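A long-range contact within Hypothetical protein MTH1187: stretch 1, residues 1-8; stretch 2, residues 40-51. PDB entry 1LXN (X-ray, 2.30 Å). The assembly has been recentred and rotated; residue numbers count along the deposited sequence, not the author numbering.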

HETATM    1  N   MSE A   1      -9.037 -10.481  -7.834  1.00 38.98           N
HETATM    2  CA  MSE A   1      -8.449 -10.334  -6.466  1.00 38.86           C
HETATM    3  C   MSE A   1      -6.923 -10.255  -6.452  1.00 34.38           C
HETATM    4  O   MSE A   1      -6.238 -11.278  -6.462  1.00 34.46           O
HETATM    5  CB  MSE A   1      -8.889 -11.493  -5.571  1.00 45.08           C
HETATM    6  CG  MSE A   1      -8.256 -11.458  -4.187  1.00 52.27           C
HETATM    7 SE   MSE A   1      -8.468  -9.724  -3.342  1.00 68.10          SE
HETATM    8  CE  MSE A   1     -10.271  -9.942  -2.655  1.00 61.83           C
ATOM      9  N   ILE A   2      -6.397  -9.037  -6.413  1.00 28.88           N
ATOM     10  CA  ILE A   2      -4.953  -8.823  -6.389  1.00 25.18           C
ATOM     11  C   ILE A   2      -4.522  -8.360  -4.992  1.00 24.45           C
ATOM     12  O   ILE A   2      -5.184  -7.516  -4.382  1.00 22.45           O
ATOM     13  CB  ILE A   2      -4.540  -7.732  -7.418  1.00 24.38           C
ATOM     14  CG1 ILE A   2      -5.036  -8.113  -8.813  1.00 25.40           C
ATOM     15  CG2 ILE A   2      -3.033  -7.565  -7.436  1.00 22.12           C
ATOM     16  CD1 ILE A   2      -4.775  -7.048  -9.877  1.00 25.63           C
ATOM     17  N   THR A   3      -3.431  -8.922  -4.480  1.00 22.23           N
ATOM     18  CA  THR A   3      -2.919  -8.508  -3.171  1.00 21.68           C
ATOM     19  C   THR A   3      -1.598  -7.776  -3.380  1.00 21.36           C
ATOM     20  O   THR A   3      -0.818  -8.109  -4.277  1.00 20.04           O
ATOM     21  CB  THR A   3      -2.680  -9.703  -2.205  1.00 21.23           C
ATOM     22  OG1 THR A   3      -1.862 -10.692  -2.848  1.00 20.66           O
ATOM     23  CG2 THR A   3      -4.008 -10.316  -1.766  1.00 20.39           C
ATOM     24  N   ALA A   4      -1.344  -6.778  -2.547  1.00 20.69           N
ATOM     25  CA  ALA A   4      -0.127  -6.001  -2.682  1.00 20.28           C
ATOM     26  C   ALA A   4       0.254  -5.321  -1.383  1.00 19.00           C
ATOM     27  O   ALA A   4      -0.505  -5.325  -0.416  1.00 19.31           O
ATOM     28  CB  ALA A   4      -0.315  -4.946  -3.780  1.00 19.13           C
ATOM     29  N   GLU A   5       1.445  -4.739  -1.378  1.00 19.84           N
ATOM     30  CA  GLU A   5       1.938  -3.999  -0.231  1.00 20.64           C
ATOM     31  C   GLU A   5       2.581  -2.726  -0.747  1.00 19.51           C
ATOM     32  O   GLU A   5       3.334  -2.747  -1.723  1.00 19.18           O
ATOM     33  CB  GLU A   5       2.967  -4.801   0.566  1.00 22.43           C
ATOM     34  CG  GLU A   5       3.543  -3.993   1.713  1.00 27.48           C
ATOM     35  CD  GLU A   5       4.333  -4.829   2.696  1.00 33.39           C
ATOM     36  OE1 GLU A   5       4.830  -4.253   3.686  1.00 35.78           O
ATOM     37  OE2 GLU A   5       4.457  -6.055   2.482  1.00 35.19           O
ATOM     38  N   LEU A   6       2.291  -1.617  -0.080  1.00 19.09           N
ATOM     39  CA  LEU A   6       2.825  -0.330  -0.485  1.00 17.48           C
ATOM     40  C   LEU A   6       3.489   0.413   0.663  1.00 19.50           C
ATOM     41  O   LEU A   6       2.941   0.490   1.762  1.00 15.25           O
ATOM     42  CB  LEU A   6       1.693   0.536  -1.039  1.00 17.03           C
ATOM     43  CG  LEU A   6       2.056   1.995  -1.308  1.00 20.10           C
ATOM     44  CD1 LEU A   6       2.977   2.089  -2.527  1.00 17.14           C
ATOM     45  CD2 LEU A   6       0.775   2.793  -1.523  1.00 19.04           C
ATOM     46  N   THR A   7       4.677   0.952   0.403  1.00 19.68           N
ATOM     47  CA  THR A   7       5.381   1.740   1.402  1.00 21.91           C
ATOM     48  C   THR A   7       5.839   3.005   0.685  1.00 21.61           C
ATOM     49  O   THR A   7       6.531   2.936  -0.334  1.00 22.73           O
ATOM     50  CB  THR A   7       6.624   1.016   1.977  1.00 24.10           C
ATOM     51  OG1 THR A   7       7.695   1.085   1.029  1.00 31.92           O
ATOM     52  CG2 THR A   7       6.316  -0.453   2.261  1.00 25.67           C
ATOM     53  N   VAL A   8       5.408   4.153   1.190  1.00 20.22           N
ATOM     54  CA  VAL A   8       5.790   5.438   0.622  1.00 21.33           C
ATOM     55  C   VAL A   8       6.664   6.064   1.698  1.00 22.21           C
ATOM     56  O   VAL A   8       6.186   6.371   2.785  1.00 24.45           O
ATOM     57  CB  VAL A   8       4.560   6.330   0.363  1.00 21.46           C
ATOM     58  CG1 VAL A   8       4.990   7.619  -0.330  1.00 19.99           C
ATOM     59  CG2 VAL A   8       3.545   5.583  -0.491  1.00 18.92           C
ATOM     60  N   GLY A  40       2.700  -3.057  10.263  1.00 23.96           N
ATOM     61  CA  GLY A  40       3.916  -2.480  10.809  1.00 25.74           C
ATOM     62  C   GLY A  40       5.021  -2.119   9.832  1.00 25.75           C
ATOM     63  O   GLY A  40       5.902  -1.332  10.179  1.00 26.73           O
HETATM   64  N   MSE A  41       4.986  -2.666   8.620  1.00 24.20           N
HETATM   65  CA  MSE A  41       6.039  -2.380   7.644  1.00 25.79           C
HETATM   66  C   MSE A  41       5.558  -1.833   6.304  1.00 25.46           C
HETATM   67  O   MSE A  41       6.322  -1.793   5.343  1.00 27.56           O
HETATM   68  CB  MSE A  41       6.869  -3.644   7.401  1.00 26.96           C
HETATM   69  CG  MSE A  41       7.676  -4.116   8.615  1.00 27.91           C
HETATM   70 SE   MSE A  41       9.025  -2.832   9.174  1.00 34.32          SE
HETATM   71  CE  MSE A  41      10.286  -3.041   7.714  1.00 25.56           C
ATOM     72  N   GLY A  42       4.301  -1.407   6.245  1.00 26.01           N
ATOM     73  CA  GLY A  42       3.739  -0.881   5.011  1.00 23.50           C
ATOM     74  C   GLY A  42       2.251  -1.169   4.957  1.00 24.30           C
ATOM     75  O   GLY A  42       1.738  -1.932   5.784  1.00 26.94           O
ATOM     76  N   THR A  43       1.548  -0.565   4.002  1.00 22.47           N
ATOM     77  CA  THR A  43       0.112  -0.780   3.873  1.00 22.14           C
ATOM     78  C   THR A  43      -0.233  -1.921   2.904  1.00 23.40           C
ATOM     79  O   THR A  43       0.226  -1.949   1.760  1.00 22.14           O
ATOM     80  CB  THR A  43      -0.603   0.510   3.414  1.00 22.62           C
ATOM     81  OG1 THR A  43      -0.342   1.554   4.355  1.00 23.36           O
ATOM     82  CG2 THR A  43      -2.106   0.296   3.342  1.00 20.95           C
ATOM     83  N   LEU A  44      -1.035  -2.867   3.389  1.00 22.30           N
ATOM     84  CA  LEU A  44      -1.474  -4.011   2.599  1.00 21.59           C
ATOM     85  C   LEU A  44      -2.678  -3.589   1.759  1.00 22.11           C
ATOM     86  O   LEU A  44      -3.504  -2.802   2.207  1.00 22.16           O
ATOM     87  CB  LEU A  44      -1.856  -5.161   3.536  1.00 20.94           C
ATOM     88  CG  LEU A  44      -0.769  -6.107   4.075  1.00 22.78           C
ATOM     89  CD1 LEU A  44       0.567  -5.425   4.140  1.00 22.14           C
ATOM     90  CD2 LEU A  44      -1.189  -6.627   5.445  1.00 21.22           C
ATOM     91  N   LEU A  45      -2.778  -4.107   0.540  1.00 22.84           N
ATOM     92  CA  LEU A  45      -3.879  -3.743  -0.343  1.00 22.29           C
ATOM     93  C   LEU A  45      -4.505  -4.923  -1.074  1.00 21.56           C
ATOM     94  O   LEU A  45      -3.873  -5.960  -1.282  1.00 20.37           O
ATOM     95  CB  LEU A  45      -3.390  -2.745  -1.402  1.00 22.66           C
ATOM     96  CG  LEU A  45      -2.731  -1.433  -0.953  1.00 23.71           C
ATOM     97  CD1 LEU A  45      -1.961  -0.820  -2.117  1.00 21.39           C
ATOM     98  CD2 LEU A  45      -3.796  -0.470  -0.446  1.00 20.75           C
ATOM     99  N   GLU A  46      -5.760  -4.737  -1.465  1.00 19.94           N
ATOM    100  CA  GLU A  46      -6.497  -5.718  -2.249  1.00 21.84           C
ATOM    101  C   GLU A  46      -7.224  -4.886  -3.299  1.00 20.95           C
ATOM    102  O   GLU A  46      -7.850  -3.867  -2.982  1.00 19.11           O
ATOM    103  CB  GLU A  46      -7.513  -6.483  -1.405  1.00 21.51           C
ATOM    104  CG  GLU A  46      -6.904  -7.322  -0.307  1.00 25.17           C
ATOM    105  CD  GLU A  46      -7.957  -8.098   0.456  1.00 28.66           C
ATOM    106  OE1 GLU A  46      -9.134  -7.686   0.405  1.00 29.89           O
ATOM    107  OE2 GLU A  46      -7.609  -9.105   1.111  1.00 28.64           O
ATOM    108  N   ALA A  47      -7.118  -5.306  -4.552  1.00 20.79           N
ATOM    109  CA  ALA A  47      -7.757  -4.585  -5.644  1.00 20.97           C
ATOM    110  C   ALA A  47      -8.376  -5.589  -6.601  1.00 23.02           C
ATOM    111  O   ALA A  47      -7.991  -6.756  -6.614  1.00 22.74           O
ATOM    112  CB  ALA A  47      -6.721  -3.725  -6.371  1.00 18.41           C
ATOM    113  N   GLU A  48      -9.338  -5.130  -7.395  1.00 25.85           N
ATOM    114  CA  GLU A  48     -10.010  -5.987  -8.362  1.00 27.71           C
ATOM    115  C   GLU A  48      -9.298  -5.987  -9.709  1.00 26.43           C
ATOM    116  O   GLU A  48      -9.510  -6.877 -10.528  1.00 24.99           O
ATOM    117  CB  GLU A  48     -11.455  -5.529  -8.560  1.00 31.80           C
ATOM    118  CG  GLU A  48     -12.401  -5.929  -7.444  1.00 38.29           C
ATOM    119  CD  GLU A  48     -13.780  -5.312  -7.615  1.00 43.88           C
ATOM    120  OE1 GLU A  48     -14.721  -5.765  -6.925  1.00 46.81           O
ATOM    121  OE2 GLU A  48     -13.918  -4.369  -8.433  1.00 45.48           O
ATOM    122  N   ASP A  49      -8.471  -4.980  -9.952  1.00 24.98           N
ATOM    123  CA  ASP A  49      -7.739  -4.911 -11.210  1.00 24.32           C
ATOM    124  C   ASP A  49      -6.489  -4.055 -11.068  1.00 22.18           C
ATOM    125  O   ASP A  49      -6.377  -3.249 -10.148  1.00 21.21           O
ATOM    126  CB  ASP A  49      -8.642  -4.379 -12.332  1.00 26.53           C
ATOM    127  CG  ASP A  49      -9.190  -2.994 -12.042  1.00 28.13           C
ATOM    128  OD1 ASP A  49      -8.449  -2.004 -12.188  1.00 29.31           O
ATOM    129  OD2 ASP A  49     -10.370  -2.898 -11.662  1.00 33.73           O
ATOM    130  N   LEU A  50      -5.549  -4.242 -11.982  1.00 21.43           N
ATOM    131  CA  LEU A  50      -4.292  -3.514 -11.947  1.00 22.18           C
ATOM    132  C   LEU A  50      -4.432  -2.014 -12.102  1.00 21.66           C
ATOM    133  O   LEU A  50      -3.662  -1.263 -11.504  1.00 20.65           O
ATOM    134  CB  LEU A  50      -3.340  -4.065 -13.013  1.00 23.95           C
ATOM    135  CG  LEU A  50      -2.789  -5.442 -12.647  1.00 28.39           C
ATOM    136  CD1 LEU A  50      -2.096  -6.082 -13.846  1.00 30.55           C
ATOM    137  CD2 LEU A  50      -1.832  -5.285 -11.467  1.00 27.48           C
ATOM    138  N   ASP A  51      -5.407  -1.574 -12.898  1.00 21.12           N
ATOM    139  CA  ASP A  51      -5.624  -0.146 -13.093  1.00 20.06           C
ATOM    140  C   ASP A  51      -5.914   0.572 -11.768  1.00 20.62           C
ATOM    141  O   ASP A  51      -5.260   1.564 -11.460  1.00 20.24           O
ATOM    142  CB  ASP A  51      -6.770   0.112 -14.086  1.00 21.55           C
ATOM    143  CG  ASP A  51      -6.339  -0.052 -15.547  1.00 24.09           C
ATOM    144  OD1 ASP A  51      -5.125   0.021 -15.835  1.00 25.85           O
ATOM    145  OD2 ASP A  51      -7.220  -0.233 -16.416  1.00 26.91           O
TER

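Gly42 opens its strand with phi/psi of 149/169°, a backbone shape that by itself calls for glycine: a CB here would be jammed against the carbonyl O of Met41, and would also lie 2.6 Å from CG2 of Thr7 and 2.8 Å from OE1 of Glu5. With no side chain in the way, Thr7 CG2 comes to 3.8 Å from Gly42 CA and to 3.4 Å from Met41 O. From this point strands 2-8 and 42-47 run antiparallel, their N-to-C directions 154° apart. Three pairs of residues exchange two backbone hydrogen bonds each. Ile2 N gives to Ala47 O (2.8 Å) and Ala47 N returns to Ile2 O (2.9 Å); Ala4 N to Leu45 O (2.9 Å) is answered by Leu45 N to Ala4 O (2.8 Å); Leu6 N to Thr43 O and Thr43 N to Leu6 O are both 2.8 Å. Between them, Thr3 with Glu46 and Glu5 with Leu44 form the non-hydrogen-bonded pairs, where CA-H groups turn to carbonyls already accepting N-H bonds; the shortest such contact, Glu46 CA to Ile2 O, is 3.1 Å. Side chains alternate between the sheet faces. On the face of Ile2, Ala4 and Leu6, the packing is apolar: Leu6 CB lies 4.0 Å from Leu45 CD1, and the small Ala4 meets Leu45 CB to CB at 4.5 Å. Ile2 reaches beyond the strand to the start of the helix, its CD1 3.8 Å from Leu50 CG. The face of Thr3 and Glu5 is more polar, and both carbon and oxygen meet the other strand: Thr3 CG2 sits 4.4 Å from Glu46 CG and Glu5 CD 4.1 Å from Leu44 CD1, while Glu5 OE1 comes to 3.8 Å from Gly42 CA. Selenomethionine Met1 adds its SE, 3.9 Å from Glu46 CB.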